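PDB 4H3T: CRISPR-associated protein, Cse1 family from Acidimicrobium ferrooxidans, which probably serves as the large Cse1 subunit of a type I-E CRISPR Cascade complex, helping it to recognise invading DNA. Local coordinates for residues A405-F408 and A409-A413; R468-L471 and T472-N476; L480-P483 and R484-A488. The protein carries 1 engineered substitution. All coordinates share one frame; numbering follows the deposited sequence.

Contact 1: A405-F408 and A409-A413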
# COMPACT_ATOMS: atom_id res chain seq x y z
N ALA A 405 -6.48 -6.60 -21.36
CA ALA A 405 -7.44 -5.48 -21.38
C ALA A 405 -6.74 -4.18 -21.01
O ALA A 405 -7.05 -3.12 -21.58
CB ALA A 405 -8.60 -5.74 -20.42
N VAL A 406 -5.79 -4.25 -20.08
CA VAL A 406 -4.96 -3.10 -19.70
C VAL A 406 -4.08 -2.70 -20.92
O VAL A 406 -3.98 -1.54 -21.25
CB VAL A 406 -4.09 -3.39 -18.43
CG1 VAL A 406 -3.15 -2.22 -18.15
CG2 VAL A 406 -4.97 -3.63 -17.23
N THR A 407 -3.46 -3.69 -21.57
CA THR A 407 -2.62 -3.46 -22.77
C THR A 407 -3.43 -2.80 -23.90
O THR A 407 -2.91 -1.89 -24.57
CB THR A 407 -2.03 -4.77 -23.29
OG1 THR A 407 -1.29 -5.37 -22.22
CG2 THR A 407 -1.13 -4.55 -24.51
N PHE A 408 -4.66 -3.23 -24.12
CA PHE A 408 -5.52 -2.63 -25.12
C PHE A 408 -5.83 -1.17 -24.77
O PHE A 408 -5.75 -0.30 -25.64
CB PHE A 408 -6.81 -3.44 -25.35
CG PHE A 408 -7.61 -2.90 -26.50
CD1 PHE A 408 -7.05 -2.77 -27.76
CD2 PHE A 408 -8.89 -2.40 -26.31
CE1 PHE A 408 -7.75 -2.17 -28.79
CE2 PHE A 408 -9.64 -1.95 -27.39
CZ PHE A 408 -9.05 -1.79 -28.61
N ALA A 409 -6.15 -0.89 -23.51
CA ALA A 409 -6.36 0.50 -23.08
C ALA A 409 -5.10 1.37 -23.39
O ALA A 409 -5.23 2.52 -23.82
CB ALA A 409 -6.69 0.56 -21.60
N ALA A 410 -3.91 0.86 -23.05
CA ALA A 410 -2.63 1.54 -23.30
C ALA A 410 -2.41 1.78 -24.83
O ALA A 410 -2.01 2.87 -25.21
CB ALA A 410 -1.47 0.78 -22.68
N HIS A 411 -2.79 0.84 -25.68
CA HIS A 411 -2.67 1.02 -27.11
C HIS A 411 -3.68 2.04 -27.60
O HIS A 411 -3.33 2.82 -28.46
CB HIS A 411 -2.84 -0.29 -27.92
CG HIS A 411 -1.69 -1.23 -27.79
ND1 HIS A 411 -1.88 -2.59 -27.80
CD2 HIS A 411 -0.38 -0.99 -27.67
CE1 HIS A 411 -0.69 -3.12 -27.63
NE2 HIS A 411 0.24 -2.21 -27.55
N ALA A 412 -4.90 2.09 -27.04
CA ALA A 412 -5.86 3.13 -27.45
C ALA A 412 -5.35 4.51 -27.03
O ALA A 412 -5.53 5.51 -27.76
CB ALA A 412 -7.24 2.86 -26.85
N ALA A 413 -4.75 4.61 -25.85
CA ALA A 413 -4.21 5.91 -25.37
C ALA A 413 -3.08 6.39 -26.29
O ALA A 413 -2.99 7.56 -26.60
CB ALA A 413 -3.69 5.77 -23.94
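Thr-407 and His-411, one helical turn apart, lie side by side and point the same way, bringing the methyl of the threonine against the imidazole. The touching atoms are Thr-407 CG2 and His-411 CE1, 3.5 Å apart. His-411 carries CG opposite its carbonyl carbon and beside its backbone N (chi1 -72°), a torsion that turns the ring back over the preceding turn. One face of the imidazole then covers Thr-407 O, which sits offset toward the ring's rim. ND1 makes no hydrogen bond there, for its angle to this oxygen is poor; Thr-407 O instead accepts the backbone N-H of His-411, 2.9 Å from N to O. The other branch of Thr-407 is fixed by OG1, bonded to Ile-403 O one turn earlier. A glycine in place of His-411 would probably leave the methyl of Thr-407 without its ring partner and uncover that carbonyl oxygen on one side. Phe-408 takes another direction, toward the helices beside it, where its ring meets Phe-532 and Val-491. Ala-412 N closes on Phe-408 O at 2.9 Å, continuing the regular helix. Ala-405 and Ala-410 meet helix 445-473, Ala-412 meets Val-491 of helix 481-504, and the rings of Phe-408 and His-411 reach helix 511-532, placing this turn within the C-terminal four-helix bundle known from Cse1 proteins.

Contact 2: R468-L471 and T472-N476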
# COMPACT_ATOMS: atom_id res chain seq x y z
N ARG A 468 -12.75 -1.31 -13.77
CA ARG A 468 -13.03 -1.93 -12.46
C ARG A 468 -14.27 -2.87 -12.52
O ARG A 468 -14.26 -3.96 -11.90
CB ARG A 468 -13.21 -0.84 -11.41
CG ARG A 468 -11.89 -0.07 -11.08
CD ARG A 468 -12.20 1.14 -10.22
NE ARG A 468 -10.97 1.86 -9.92
CZ ARG A 468 -10.11 1.58 -8.95
NH1 ARG A 468 -10.35 0.59 -8.11
NH2 ARG A 468 -8.99 2.28 -8.83
N HIS A 469 -15.31 -2.44 -13.23
CA HIS A 469 -16.54 -3.21 -13.50
C HIS A 469 -16.21 -4.44 -14.33
O HIS A 469 -16.71 -5.51 -14.07
CB HIS A 469 -17.61 -2.36 -14.23
CG HIS A 469 -18.94 -3.05 -14.40
ND1 HIS A 469 -19.49 -3.30 -15.67
CD2 HIS A 469 -19.83 -3.46 -13.46
CE1 HIS A 469 -20.66 -3.89 -15.46
NE2 HIS A 469 -20.92 -4.01 -14.15
N PHE A 470 -15.39 -4.28 -15.36
CA PHE A 470 -14.96 -5.39 -16.20
C PHE A 470 -14.17 -6.43 -15.37
O PHE A 470 -14.46 -7.62 -15.43
CB PHE A 470 -14.08 -4.83 -17.39
CG PHE A 470 -13.04 -5.77 -17.95
CD1 PHE A 470 -13.37 -6.68 -18.95
CD2 PHE A 470 -11.74 -5.78 -17.45
CE1 PHE A 470 -12.43 -7.61 -19.40
CE2 PHE A 470 -10.82 -6.71 -17.88
CZ PHE A 470 -11.15 -7.61 -18.87
N LEU A 471 -13.21 -5.96 -14.55
CA LEU A 471 -12.39 -6.84 -13.75
C LEU A 471 -13.24 -7.62 -12.73
O LEU A 471 -13.12 -8.86 -12.63
CB LEU A 471 -11.29 -6.02 -13.03
CG LEU A 471 -10.38 -6.81 -12.06
CD1 LEU A 471 -9.56 -7.83 -12.82
CD2 LEU A 471 -9.39 -5.96 -11.34
N THR A 472 -14.16 -6.93 -12.02
CA THR A 472 -15.08 -7.58 -11.06
C THR A 472 -15.92 -8.65 -11.77
O THR A 472 -16.12 -9.74 -11.20
CB THR A 472 -15.98 -6.53 -10.34
OG1 THR A 472 -15.10 -5.76 -9.49
CG2 THR A 472 -17.04 -7.16 -9.49
N GLY A 473 -16.36 -8.37 -12.99
CA GLY A 473 -17.21 -9.32 -13.76
C GLY A 473 -16.53 -10.62 -14.15
O GLY A 473 -17.21 -11.63 -14.35
N LEU A 474 -15.18 -10.67 -14.09
CA LEU A 474 -14.45 -11.89 -14.46
C LEU A 474 -14.61 -12.99 -13.41
O LEU A 474 -14.43 -14.15 -13.73
CB LEU A 474 -12.97 -11.64 -14.70
CG LEU A 474 -12.61 -10.65 -15.76
CD1 LEU A 474 -11.09 -10.55 -15.91
CD2 LEU A 474 -13.24 -10.99 -17.11
N ALA A 475 -15.09 -12.66 -12.23
CA ALA A 475 -15.34 -13.63 -11.17
C ALA A 475 -16.36 -14.72 -11.55
O ALA A 475 -16.29 -15.84 -11.01
CB ALA A 475 -15.85 -12.92 -9.94
N ASN A 476 -17.37 -14.39 -12.36
CA ASN A 476 -18.44 -15.36 -12.63
C ASN A 476 -18.60 -15.74 -14.10
O ASN A 476 -19.71 -16.07 -14.52
CB ASN A 476 -19.76 -14.75 -12.17
CG ASN A 476 -19.80 -14.32 -10.75
OD1 ASN A 476 -20.16 -13.18 -10.47
ND2 ASN A 476 -19.48 -15.22 -9.83
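Arg-468 O accepts the backbone N of Thr-472 at 3.0 Å, with an N-H...O angle of 165°, the straightest bond of this turn. The threonine hydroxyl lies close to the same carbonyl, OG1 being 3.1 Å from Arg-468 O, and may add a second hold on it. The guanidinium of Arg-468 leads elsewhere, to salt bridges with Asp-464 and Asp-382 and a hydrogen bond to Arg-383 O. One residue on, Gly-473 N reaches His-469 O at 3.1 Å. The pattern then tightens: Leu-474 N bonds chiefly to Leu-471 O, three residues back, at 3.1 Å, arriving from above the carbonyl plane, and keeps a weak bond to Phe-470 O at 3.4 Å. Beyond these polar atoms comes the packing. Leu-474 holds CG beside its own backbone N (chi1 -59°), which carries the branch back over the carbonyl of Phe-470. From there its two methyls meet one end of the Phe-470 ring, CD2 at 4.2 Å from CE1 and CD1 near CZ. Leu-471 is a looser neighbour, its CD1 4.4 Å from CD1 of Leu-474. All three apolar side chains pack without directional bonds against helix 397-415, and Phe-470 and Leu-474 also touch Pro-483. Backbone bonds therefore set the turn, and the split bonding of Leu-474 N implies a backbone passing there from i-to-i+4 toward i-to-i+3 bonds.

Contact 3: L480-P483 and R484-A488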
# COMPACT_ATOMS: atom_id res chain seq x y z
N LEU A 480 -14.45 -16.53 -21.39
CA LEU A 480 -13.80 -15.24 -21.27
C LEU A 480 -13.63 -14.52 -22.61
O LEU A 480 -13.18 -13.39 -22.62
CB LEU A 480 -12.44 -15.40 -20.55
CG LEU A 480 -12.56 -15.93 -19.12
CD1 LEU A 480 -11.32 -16.64 -18.71
CD2 LEU A 480 -12.90 -14.82 -18.14
N GLU A 481 -14.04 -15.11 -23.74
CA GLU A 481 -13.98 -14.40 -25.02
C GLU A 481 -15.04 -13.25 -25.06
O GLU A 481 -14.86 -12.26 -25.74
CB GLU A 481 -14.20 -15.37 -26.21
CG GLU A 481 -13.16 -15.16 -27.30
CD GLU A 481 -11.93 -16.04 -27.13
OE1 GLU A 481 -11.75 -16.98 -27.95
OE2 GLU A 481 -11.20 -15.85 -26.13
N ARG A 482 -16.13 -13.39 -24.31
CA ARG A 482 -17.20 -12.39 -24.27
C ARG A 482 -16.74 -11.10 -23.59
O ARG A 482 -16.77 -10.06 -24.24
CB ARG A 482 -18.42 -13.01 -23.58
CG ARG A 482 -19.69 -12.21 -23.65
CD ARG A 482 -20.81 -13.05 -23.04
NE ARG A 482 -20.98 -14.35 -23.71
CZ ARG A 482 -21.76 -14.59 -24.76
NH1 ARG A 482 -22.47 -13.62 -25.31
NH2 ARG A 482 -21.83 -15.82 -25.28
N PRO A 483 -16.22 -11.10 -22.35
CA PRO A 483 -15.77 -9.83 -21.76
C PRO A 483 -14.60 -9.19 -22.55
O PRO A 483 -14.45 -7.98 -22.56
CB PRO A 483 -15.39 -10.23 -20.34
CG PRO A 483 -15.15 -11.71 -20.37
CD PRO A 483 -16.14 -12.19 -21.35
N ARG A 484 -13.79 -10.02 -23.23
CA ARG A 484 -12.69 -9.57 -24.10
C ARG A 484 -13.29 -8.73 -25.25
O ARG A 484 -12.91 -7.57 -25.43
CB ARG A 484 -11.93 -10.81 -24.63
CG ARG A 484 -10.68 -10.54 -25.43
CD ARG A 484 -9.97 -11.86 -25.79
NE ARG A 484 -9.07 -12.38 -24.74
CZ ARG A 484 -7.80 -12.02 -24.54
NH1 ARG A 484 -7.24 -11.11 -25.31
NH2 ARG A 484 -7.08 -12.61 -23.61
N ALA A 485 -14.35 -9.25 -25.93
CA ALA A 485 -15.05 -8.52 -26.98
C ALA A 485 -15.81 -7.27 -26.41
O ALA A 485 -15.77 -6.19 -27.02
CB ALA A 485 -16.01 -9.45 -27.74
N GLU A 486 -16.42 -7.38 -25.23
CA GLU A 486 -17.09 -6.21 -24.61
C GLU A 486 -16.14 -5.09 -24.29
O GLU A 486 -16.45 -3.92 -24.55
CB GLU A 486 -17.77 -6.60 -23.30
CG GLU A 486 -18.97 -7.51 -23.57
CD GLU A 486 -19.44 -8.23 -22.33
OE1 GLU A 486 -18.85 -8.06 -21.23
OE2 GLU A 486 -20.41 -9.00 -22.46
N TRP A 487 -15.00 -5.43 -23.69
CA TRP A 487 -14.03 -4.41 -23.33
C TRP A 487 -13.49 -3.71 -24.62
O TRP A 487 -13.34 -2.49 -24.65
CB TRP A 487 -12.89 -5.03 -22.54
CG TRP A 487 -11.86 -4.02 -22.12
CD1 TRP A 487 -10.55 -3.95 -22.51
CD2 TRP A 487 -12.06 -2.94 -21.21
NE1 TRP A 487 -9.93 -2.88 -21.91
CE2 TRP A 487 -10.83 -2.27 -21.07
CE3 TRP A 487 -13.17 -2.47 -20.48
CZ2 TRP A 487 -10.68 -1.13 -20.26
CZ3 TRP A 487 -13.02 -1.34 -19.69
CH2 TRP A 487 -11.79 -0.70 -19.57
N ALA A 488 -13.25 -4.49 -25.68
CA ALA A 488 -12.75 -3.94 -26.95
C ALA A 488 -13.70 -2.86 -27.49
O ALA A 488 -13.25 -1.78 -27.88
CB ALA A 488 -12.58 -5.05 -27.99
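Pro-483 and Trp-487 stand one turn apart at the start of helix 481-504, a member of the four-helix bundle that Cse1 proteins carry at their C-terminal end. The proline lacks an N-H, a small loss in the first turn of a helix. Here, too, Arg-484 N makes only a weak bond to Leu-480 O, 3.5 Å away. One step on, the backbone is close-knit: Trp-487 N donates to Pro-483 O at 2.8 Å with an angle of 162°, and the CB of Trp-487 rests 3.3 Å from the same oxygen. The indole is directed away from the proline by its first torsion, CG lying opposite the backbone N (chi1 -179°). It passes into the bundle, where NE1 bonds to Ala-405 O and the ring meets Phe-470 and, edge-to-face, Tyr-467. Pro-483 itself is buried, touching Phe-470, Leu-474 and Ile-477.

The exposed Glu-481, Arg-482 and Glu-486 form the loose part, on two separate flanks. On one, Glu-481 and Arg-484 cross with carboxylate and guanidinium planes nearly perpendicular; Glu-481 OE2 is 4.3 Å from Arg-484 NE and well out of the guanidinium plane, where no N-H points at it, and at most a diffuse attraction is likely. Arg-484, less exposed, spends its terminal nitrogens on Asp-404, through a salt bridge, and on Phe-532 O. On the other flank Arg-482 and Glu-486 touch without pairing their charges, since Arg-482 NE stays 5.5 Å from Glu-486 OE2. That carboxylate oxygen instead lies against the aliphatic stem of the arginine, while its twin turns to the proline: Glu-486 OE2 is 3.5 Å from Arg-482 CG, and Glu-486 OE1 is 3.6 Å from Pro-483 CA.

Contact 1 lies within one helix, contact 2 in the last part of helix 445-473 and the residues that follow, and contact 3 at the start of helix 481-504; together they show how one bundle is built from differing surfaces. Contact 1 has the largest share of buried residues, with alanines and Phe-408 among several helices. Contact 2 is buried on its Phe-470 and Leu-474 side and polar on the other, and contact 3 has the largest share of exposed residues, its charged side chains lying around a buried proline and tryptophan. Their centres are about 11 to 17 Å apart. Contacts 2 and 3 meet through apolar packing, as do contacts 1 and 2, with Ala-405 CB 3.5 Å from Phe-470 CE2.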